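Local coordinates for uncharacterized protein (Bacteroides vulgatus, PDB 4ZGF) that is of unknown function but binds calcium and probably has a lipocalin-like fold of the calycin group, at residues F66-W79 and N91-F105. Residues are numbered along the deposited sequence; the frame is centred on the assembly and turned at random. Where two conformers were deposited one is given.
Sequences FTGSIQNGTIEGTW and NFTKTPPSTSYNNEF
Asn91 pairs with Thr78 as an antiparallel hydrogen-bonded pair, through two backbone bonds. Phe92 turns one ring face to the edge of Phe66, a T-shaped stack with planes at 85°. Its own edge meets CB of Ile75. Next comes a classic beta bulge: Thr93 N (2.8 Å) and Lys94 N (3.1 Å) both donate to Glu76 O, from the same face of its carbonyl plane. The Lys94 chain runs past the Glu76 carboxylate and bends at its last torsion (chi4 -65°), which brings NZ to Thr74 O (2.9 Å) and Thr74 OG1. Pro96 packs CG on Ile70 CG1 and CD on Ile75 CG2. Pro97 O accepts from Asn72 ND2, which lies above its carbonyl plane. Thr99 OG1 N-caps the helix by accepting from Asn102 N, and donates to Gln71 OE1 (2.6 Å). Asn102 grips the type II turn Ile70-Gly73: OD1 takes Gln71 N on a lone pair, and ND2 gives a nearly straight bond to Gln71 O (166°). A leucine here would probably leave both Gln71 backbone groups without these mates. Phe105 meets Ile75 CD1 at its ring edge. The contact thus ties hairpin 65-82 to strand 87-92 and the start of helix 100-111, with Phe56 and helix 40-54 beside the turn.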
ATOM      1  N   PHE A  66      -4.137  -7.356  11.755  1.00  6.14           N
ATOM      2  CA  PHE A  66      -3.391  -7.630  10.510  1.00  6.22           C
ATOM      3  C   PHE A  66      -1.982  -8.062  10.840  1.00  6.12           C
ATOM      4  O   PHE A  66      -1.418  -7.769  11.907  1.00  6.43           O
ATOM      5  CB  PHE A  66      -3.366  -6.403   9.573  1.00  6.49           C
ATOM      6  CG  PHE A  66      -2.459  -5.275  10.015  1.00  5.73           C
ATOM      7  CD1 PHE A  66      -1.105  -5.263   9.712  1.00  6.16           C
ATOM      8  CD2 PHE A  66      -2.959  -4.212  10.740  1.00  6.44           C
ATOM      9  CE1 PHE A  66      -0.284  -4.233  10.128  1.00  6.55           C
ATOM     10  CE2 PHE A  66      -2.138  -3.156  11.158  1.00  6.68           C
ATOM     11  CZ  PHE A  66      -0.802  -3.182  10.847  1.00  6.48           C
ATOM     12  N   THR A  67      -1.402  -8.727   9.838  1.00  6.14           N
ATOM     13  CA  THR A  67       0.017  -8.997   9.783  1.00  6.66           C
ATOM     14  C   THR A  67       0.470  -8.719   8.361  1.00  6.33           C
ATOM     15  O   THR A  67      -0.324  -8.632   7.454  1.00  6.93           O
ATOM     16  CB  THR A  67       0.368 -10.433  10.162  1.00  8.19           C
ATOM     17  OG1 THR A  67      -0.239 -11.313   9.212  1.00  9.06           O
ATOM     18  CG2 THR A  67      -0.081 -10.808  11.550  1.00  9.32           C
ATOM     19  N   GLY A  68       1.768  -8.555   8.182  1.00  6.78           N
ATOM     20  CA  GLY A  68       2.321  -8.332   6.838  1.00  6.56           C
ATOM     21  C   GLY A  68       3.800  -8.548   6.862  1.00  6.17           C
ATOM     22  O   GLY A  68       4.405  -8.870   7.905  1.00  7.87           O
ATOM     23  N   SER A  69       4.427  -8.362   5.705  1.00  5.74           N
ATOM     24  CA  SER A  69       5.850  -8.626   5.528  1.00  5.84           C
ATOM     25  C   SER A  69       6.472  -7.525   4.701  1.00  5.70           C
ATOM     26  O   SER A  69       5.983  -7.241   3.609  1.00  6.59           O
ATOM     27  CB  SER A  69       6.012  -9.964   4.836  1.00  7.50           C
ATOM     28  OG  SER A  69       7.377 -10.323   4.771  1.00  9.64           O
ATOM     29  N   ILE A  70       7.535  -6.911   5.236  1.00  5.83           N
ATOM     30  CA  ILE A  70       8.291  -5.877   4.530  1.00  6.37           C
ATOM     31  C   ILE A  70       9.789  -6.166   4.736  1.00  6.70           C
ATOM     32  O   ILE A  70      10.150  -7.289   5.116  1.00  7.82           O
ATOM     33  CB  ILE A  70       7.844  -4.449   4.930  1.00  6.55           C
ATOM     34  CG1 ILE A  70       8.133  -4.146   6.413  1.00  6.35           C
ATOM     35  CG2 ILE A  70       6.361  -4.222   4.636  1.00  7.11           C
ATOM     36  CD1 ILE A  70       7.741  -2.733   6.840  1.00  7.16           C
ATOM     37  N   GLN A  71      10.694  -5.235   4.452  1.00  6.58           N
ATOM     38  CA  GLN A  71      12.089  -5.575   4.619  1.00  6.95           C
ATOM     39  C   GLN A  71      12.351  -5.899   6.087  1.00  6.76           C
ATOM     40  O   GLN A  71      11.822  -5.260   6.996  1.00  6.98           O
ATOM     41  CB  GLN A  71      13.004  -4.446   4.147  1.00  6.60           C
ATOM     42  CG  GLN A  71      12.906  -4.187   2.658  1.00  7.25           C
ATOM     43  CD  GLN A  71      13.768  -3.028   2.186  1.00  7.64           C
ATOM     44  OE1 GLN A  71      13.373  -1.834   2.343  1.00  9.50           O
ATOM     45  NE2 GLN A  71      14.892  -3.305   1.587  1.00  8.62           N
ATOM     46  N   ASN A  72      13.186  -6.918   6.312  1.00  7.57           N
ATOM     47  CA  ASN A  72      13.606  -7.329   7.661  1.00  8.28           C
ATOM     48  C   ASN A  72      12.590  -8.037   8.521  1.00  9.91           C
ATOM     49  O   ASN A  72      12.932  -8.453   9.627  1.00 14.80           O
ATOM     50  CB  ASN A  72      14.218  -6.192   8.484  1.00  7.92           C
ATOM     51  CG  ASN A  72      15.463  -5.649   7.891  1.00  7.74           C
ATOM     52  OD1 ASN A  72      16.317  -6.433   7.418  1.00  9.68           O
ATOM     53  ND2 ASN A  72      15.602  -4.346   7.894  1.00  8.07           N
ATOM     54  N   GLY A  73      11.390  -8.198   8.079  1.00 10.14           N
ATOM     55  CA  GLY A  73      10.447  -8.942   8.911  1.00 11.83           C
ATOM     56  C   GLY A  73       9.013  -8.454   8.825  1.00  7.84           C
ATOM     57  O   GLY A  73       8.556  -7.713   7.942  1.00  8.96           O
ATOM     58  N   THR A  74       8.289  -8.841   9.835  0.80  7.42           N
ATOM     59  CA  THR A  74       6.868  -8.640   9.835  0.80  7.28           C
ATOM     60  C   THR A  74       6.442  -7.328  10.464  0.80  6.44           C
ATOM     61  O   THR A  74       7.066  -6.775  11.371  0.80  7.50           O
ATOM     62  CB  THR A  74       6.133  -9.757  10.529  0.80  8.43           C
ATOM     63  OG1 THR A  74       6.549  -9.800  11.885  0.80  9.79           O
ATOM     64  CG2 THR A  74       6.384 -11.072   9.831  0.80 11.16           C
ATOM     65  N   ILE A  75       5.276  -6.894   9.965  1.00  7.00           N
ATOM     66  CA  ILE A  75       4.469  -5.850  10.604  1.00  6.82           C
ATOM     67  C   ILE A  75       3.269  -6.522  11.231  1.00  6.31           C
ATOM     68  O   ILE A  75       2.779  -7.541  10.742  1.00  6.72           O
ATOM     69  CB  ILE A  75       4.052  -4.756   9.610  1.00  6.97           C
ATOM     70  CG1 ILE A  75       3.368  -5.333   8.380  1.00  7.85           C
ATOM     71  CG2 ILE A  75       5.242  -3.917   9.244  1.00  7.68           C
ATOM     72  CD1 ILE A  75       2.771  -4.319   7.418  1.00  8.93           C
ATOM     73  N   GLU A  76       2.759  -5.929  12.316  1.00  6.17           N
ATOM     74  CA  GLU A  76       1.544  -6.385  12.948  1.00  6.46           C
ATOM     75  C   GLU A  76       0.780  -5.180  13.463  1.00  6.00           C
ATOM     76  O   GLU A  76       1.378  -4.159  13.798  1.00  6.37           O
ATOM     77  CB  GLU A  76       1.831  -7.298  14.173  1.00  7.62           C
ATOM     78  CG  GLU A  76       2.662  -8.526  13.844  1.00  8.80           C
ATOM     79  CD  GLU A  76       2.992  -9.375  15.029  1.00 11.60           C
ATOM     80  OE1 GLU A  76       2.840  -8.934  16.166  1.00 15.08           O
ATOM     81  OE2 GLU A  76       3.466 -10.502  14.835  1.00 15.25           O
ATOM     82  N   GLY A  77      -0.534  -5.349  13.620  1.00  5.95           N
ATOM     83  CA  GLY A  77      -1.340  -4.311  14.242  1.00  6.18           C
ATOM     84  C   GLY A  77      -2.806  -4.616  14.152  1.00  5.88           C
ATOM     85  O   GLY A  77      -3.226  -5.758  14.025  1.00  6.27           O
ATOM     86  N   THR A  78      -3.586  -3.542  14.269  1.00  6.13           N
ATOM     87  CA  THR A  78      -5.025  -3.627  14.223  1.00  6.42           C
ATOM     88  C   THR A  78      -5.559  -2.660  13.166  1.00  6.52           C
ATOM     89  O   THR A  78      -4.847  -1.752  12.720  1.00  6.34           O
ATOM     90  CB  THR A  78      -5.658  -3.349  15.603  1.00  7.29           C
ATOM     91  OG1 THR A  78      -5.382  -1.993  15.937  1.00  8.07           O
ATOM     92  CG2 THR A  78      -5.059  -4.264  16.665  1.00  8.56           C
ATOM     93  N   TRP A  79      -6.814  -2.871  12.793  1.00  6.71           N
ATOM     94  CA  TRP A  79      -7.445  -2.033  11.800  1.00  6.84           C
ATOM     95  C   TRP A  79      -8.918  -2.007  12.008  1.00  6.83           C
ATOM     96  O   TRP A  79      -9.541  -2.961  12.485  1.00  7.95           O
ATOM     97  CB  TRP A  79      -7.112  -2.530  10.363  1.00  7.31           C
ATOM     98  CG  TRP A  79      -7.747  -3.833  10.022  1.00  7.22           C
ATOM     99  CD1 TRP A  79      -7.341  -5.070  10.431  1.00  7.55           C
ATOM    100  CD2 TRP A  79      -8.991  -4.033   9.314  1.00  7.51           C
ATOM    101  NE1 TRP A  79      -8.246  -6.031  10.001  1.00  7.88           N
ATOM    102  CE2 TRP A  79      -9.261  -5.419   9.321  1.00  7.63           C
ATOM    103  CE3 TRP A  79      -9.876  -3.180   8.653  1.00  8.50           C
ATOM    104  CZ2 TRP A  79     -10.390  -5.958   8.709  1.00  8.84           C
ATOM    105  CZ3 TRP A  79     -11.004  -3.729   8.051  1.00  9.40           C
ATOM    106  CH2 TRP A  79     -11.251  -5.100   8.090  1.00  9.37           C
ATOM    107  N   ASN A  91      -3.427   0.732  12.677  1.00  5.34           N
ATOM    108  CA  ASN A  91      -2.626   0.988  13.892  1.00  5.78           C
ATOM    109  C   ASN A  91      -1.548  -0.054  13.964  1.00  6.19           C
ATOM    110  O   ASN A  91      -1.845  -1.258  13.974  1.00  8.19           O
ATOM    111  CB  ASN A  91      -3.525   0.873  15.126  1.00  6.88           C
ATOM    112  CG  ASN A  91      -4.866   1.521  14.863  1.00  6.85           C
ATOM    113  OD1 ASN A  91      -4.928   2.700  14.501  1.00  6.69           O
ATOM    114  ND2 ASN A  91      -5.946   0.733  14.983  1.00  8.69           N
ATOM    115  N   PHE A  92      -0.288   0.350  14.017  1.00  5.90           N
ATOM    116  CA  PHE A  92       0.819  -0.624  14.127  1.00  6.27           C
ATOM    117  C   PHE A  92       1.141  -0.920  15.585  1.00  6.05           C
ATOM    118  O   PHE A  92       1.261  -0.020  16.420  1.00  7.55           O
ATOM    119  CB  PHE A  92       2.071  -0.094  13.453  1.00  6.42           C
ATOM    120  CG  PHE A  92       1.997  -0.115  11.945  1.00  6.38           C
ATOM    121  CD1 PHE A  92       1.439   0.967  11.250  1.00  7.36           C
ATOM    122  CD2 PHE A  92       2.499  -1.180  11.214  1.00  7.20           C
ATOM    123  CE1 PHE A  92       1.377   0.933   9.876  1.00  8.31           C
ATOM    124  CE2 PHE A  92       2.433  -1.189   9.846  1.00  7.41           C
ATOM    125  CZ  PHE A  92       1.875  -0.132   9.173  1.00  7.67           C
ATOM    126  N   THR A  93       1.367  -2.209  15.856  1.00  6.07           N
ATOM    127  CA  THR A  93       1.941  -2.666  17.137  1.00  6.49           C
ATOM    128  C   THR A  93       3.337  -3.216  17.001  1.00  6.87           C
ATOM    129  O   THR A  93       4.057  -3.292  18.000  1.00  8.62           O
ATOM    130  CB  THR A  93       1.007  -3.643  17.853  1.00  7.08           C
ATOM    131  OG1 THR A  93       0.721  -4.743  17.005  1.00  7.69           O
ATOM    132  CG2 THR A  93      -0.316  -2.955  18.230  1.00  8.62           C
ATOM    133  N   LYS A  94       3.746  -3.621  15.795  0.50  6.99           N
ATOM    134  CA  LYS A  94       5.100  -4.137  15.563  0.50  7.31           C
ATOM    135  C   LYS A  94       5.539  -3.697  14.187  0.50  7.40           C
ATOM    136  O   LYS A  94       4.780  -3.864  13.215  0.50  7.24           O
ATOM    137  CB  LYS A  94       5.113  -5.660  15.612  0.50  9.18           C
ATOM    138  CG  LYS A  94       6.479  -6.309  15.344  0.50 11.90           C
ATOM    139  CD  LYS A  94       6.349  -7.816  15.077  0.50 14.46           C
ATOM    140  CE  LYS A  94       7.676  -8.524  14.779  0.50 16.11           C
ATOM    141  NZ  LYS A  94       8.385  -8.129  13.519  0.50 12.98           N
ATOM    142  N   THR A  95       6.768  -3.183  14.108  1.00  7.70           N
ATOM    143  CA  THR A  95       7.439  -2.921  12.825  1.00  8.07           C
ATOM    144  C   THR A  95       8.853  -3.469  12.931  1.00  7.98           C
ATOM    145  O   THR A  95       9.466  -3.458  14.014  1.00  9.60           O
ATOM    146  CB  THR A  95       7.458  -1.427  12.463  1.00  8.83           C
ATOM    147  OG1 THR A  95       8.086  -0.664  13.498  1.00 11.10           O
ATOM    148  CG2 THR A  95       6.060  -0.903  12.197  1.00  8.63           C
ATOM    149  N   PRO A  96       9.409  -3.978  11.814  1.00  7.34           N
ATOM    150  CA  PRO A  96      10.758  -4.546  11.800  1.00  7.72           C
ATOM    151  C   PRO A  96      11.789  -3.446  11.694  1.00  7.56           C
ATOM    152  O   PRO A  96      11.455  -2.293  11.466  1.00  7.55           O
ATOM    153  CB  PRO A  96      10.713  -5.417  10.548  1.00  8.02           C
ATOM    154  CG  PRO A  96       9.821  -4.689   9.596  1.00  7.58           C
ATOM    155  CD  PRO A  96       8.753  -4.079  10.487  1.00  6.94           C
ATOM    156  N   PRO A  97      13.062  -3.801  11.832  1.00  7.79           N
ATOM    157  CA  PRO A  97      14.124  -2.842  11.668  1.00  8.12           C
ATOM    158  C   PRO A  97      13.953  -1.994  10.406  1.00  7.34           C
ATOM    159  O   PRO A  97      13.723  -2.498   9.308  1.00  8.25           O
ATOM    160  CB  PRO A  97      15.373  -3.746  11.625  1.00  9.45           C
ATOM    161  CG  PRO A  97      15.029  -4.846  12.588  1.00  9.76           C
ATOM    162  CD  PRO A  97      13.561  -5.115  12.292  1.00  8.62           C
ATOM    163  N   SER A  98      14.088  -0.683  10.594  0.70  7.49           N
ATOM    164  CA  SER A  98      13.701   0.288   9.570  0.70  7.58           C
ATOM    165  C   SER A  98      14.603   0.248   8.361  0.70  7.07           C
ATOM    166  O   SER A  98      15.797  -0.106   8.410  0.70  8.17           O
ATOM    167  CB  SER A  98      13.662   1.741  10.162  0.70  8.46           C
ATOM    168  OG  SER A  98      14.929   2.207  10.578  0.70  9.22           O
ATOM    169  N   THR A  99      13.989   0.640   7.237  1.00  6.90           N
ATOM    170  CA  THR A  99      14.705   0.893   5.965  1.00  6.97           C
ATOM    171  C   THR A  99      13.948   2.058   5.313  1.00  7.10           C
ATOM    172  O   THR A  99      12.843   2.380   5.703  1.00  7.59           O
ATOM    173  CB  THR A  99      14.658  -0.291   5.015  1.00  7.12           C
ATOM    174  OG1 THR A  99      13.312  -0.434   4.560  1.00  7.21           O
ATOM    175  CG2 THR A  99      15.142  -1.566   5.640  1.00  7.50           C
ATOM    176  N   SER A 100      14.531   2.635   4.282  0.60  7.85           N
ATOM    177  CA  SER A 100      13.876   3.758   3.615  0.60  8.37           C
ATOM    178  C   SER A 100      12.503   3.342   3.042  0.60  7.25           C
ATOM    179  O   SER A 100      11.488   4.020   3.218  0.60  7.63           O
ATOM    180  CB  SER A 100      14.778   4.328   2.518  0.60 10.02           C
ATOM    181  OG  SER A 100      15.032   3.349   1.534  0.60 11.44           O
ATOM    182  N   TYR A 101      12.470   2.206   2.343  1.00  6.93           N
ATOM    183  CA  TYR A 101      11.233   1.740   1.744  1.00  6.77           C
ATOM    184  C   TYR A 101      10.224   1.309   2.800  1.00  6.19           C
ATOM    185  O   TYR A 101       9.023   1.525   2.648  1.00  6.33           O
ATOM    186  CB  TYR A 101      11.470   0.623   0.729  1.00  7.61           C
ATOM    187  CG  TYR A 101      12.391   1.031  -0.380  1.00  8.92           C
ATOM    188  CD1 TYR A 101      11.938   1.881  -1.383  1.00 11.28           C
ATOM    189  CD2 TYR A 101      13.732   0.631  -0.398  1.00 10.93           C
ATOM    190  CE1 TYR A 101      12.779   2.288  -2.414  1.00 13.43           C
ATOM    191  CE2 TYR A 101      14.579   1.042  -1.420  1.00 13.93           C
ATOM    192  CZ  TYR A 101      14.077   1.863  -2.423  1.00 13.52           C
ATOM    193  OH  TYR A 101      14.884   2.344  -3.466  1.00 19.87           O
ATOM    194  N   ASN A 102      10.701   0.680   3.881  1.00  6.40           N
ATOM    195  CA  ASN A 102       9.783   0.341   4.966  1.00  6.12           C
ATOM    196  C   ASN A 102       9.124   1.593   5.518  1.00  6.02           C
ATOM    197  O   ASN A 102       7.932   1.600   5.814  1.00  6.82           O
ATOM    198  CB  ASN A 102      10.511  -0.355   6.120  1.00  6.33           C
ATOM    199  CG  ASN A 102      10.836  -1.806   5.878  1.00  6.06           C
ATOM    200  OD1 ASN A 102      10.532  -2.373   4.815  1.00  6.42           O
ATOM    201  ND2 ASN A 102      11.434  -2.443   6.879  1.00  6.77           N
ATOM    202  N   ASN A 103       9.924   2.625   5.736  1.00  6.51           N
ATOM    203  CA  ASN A 103       9.412   3.849   6.340  1.00  7.26           C
ATOM    204  C   ASN A 103       8.333   4.467   5.431  1.00  6.79           C
ATOM    205  O   ASN A 103       7.306   4.942   5.912  1.00  7.41           O
ATOM    206  CB  ASN A 103      10.558   4.846   6.568  1.00  8.15           C
ATOM    207  CG  ASN A 103      11.646   4.331   7.514  1.00 11.20           C
ATOM    208  OD1 ASN A 103      11.490   3.326   8.191  1.00 13.43           O
ATOM    209  ND2 ASN A 103      12.788   5.008   7.504  1.00 14.34           N
ATOM    210  N   GLU A 104       8.561   4.436   4.120  1.00  6.29           N
ATOM    211  CA  GLU A 104       7.600   4.955   3.169  1.00  6.67           C
ATOM    212  C   GLU A 104       6.269   4.167   3.244  1.00  6.25           C
ATOM    213  O   GLU A 104       5.174   4.747   3.219  1.00  6.86           O
ATOM    214  CB  GLU A 104       8.214   4.925   1.776  1.00  7.55           C
ATOM    215  CG  GLU A 104       7.354   5.542   0.712  1.00  8.01           C
ATOM    216  CD  GLU A 104       8.038   5.589  -0.635  1.00  9.04           C
ATOM    217  OE1 GLU A 104       9.008   4.854  -0.873  1.00 12.14           O
ATOM    218  OE2 GLU A 104       7.588   6.362  -1.479  1.00 12.63           O
ATOM    219  N   PHE A 105       6.381   2.838   3.299  1.00  5.82           N
ATOM    220  CA  PHE A 105       5.199   1.982   3.384  1.00  6.03           C
ATOM    221  C   PHE A 105       4.427   2.211   4.685  1.00  5.53           C
ATOM    222  O   PHE A 105       3.194   2.361   4.701  1.00  6.08           O
ATOM    223  CB  PHE A 105       5.637   0.526   3.251  1.00  6.21           C
ATOM    224  CG  PHE A 105       4.519  -0.460   3.342  1.00  7.13           C
ATOM    225  CD1 PHE A 105       3.727  -0.745   2.256  1.00  8.60           C
ATOM    226  CD2 PHE A 105       4.201  -1.070   4.568  1.00  9.83           C
ATOM    227  CE1 PHE A 105       2.694  -1.684   2.324  1.00 10.08           C
ATOM    228  CE2 PHE A 105       3.174  -2.005   4.643  1.00 12.35           C
ATOM    229  CZ  PHE A 105       2.424  -2.305   3.512  1.00 11.30           C
TER
HETATM  230  O   HOH W   1       2.181  -6.886  17.876  1.00 14.31           O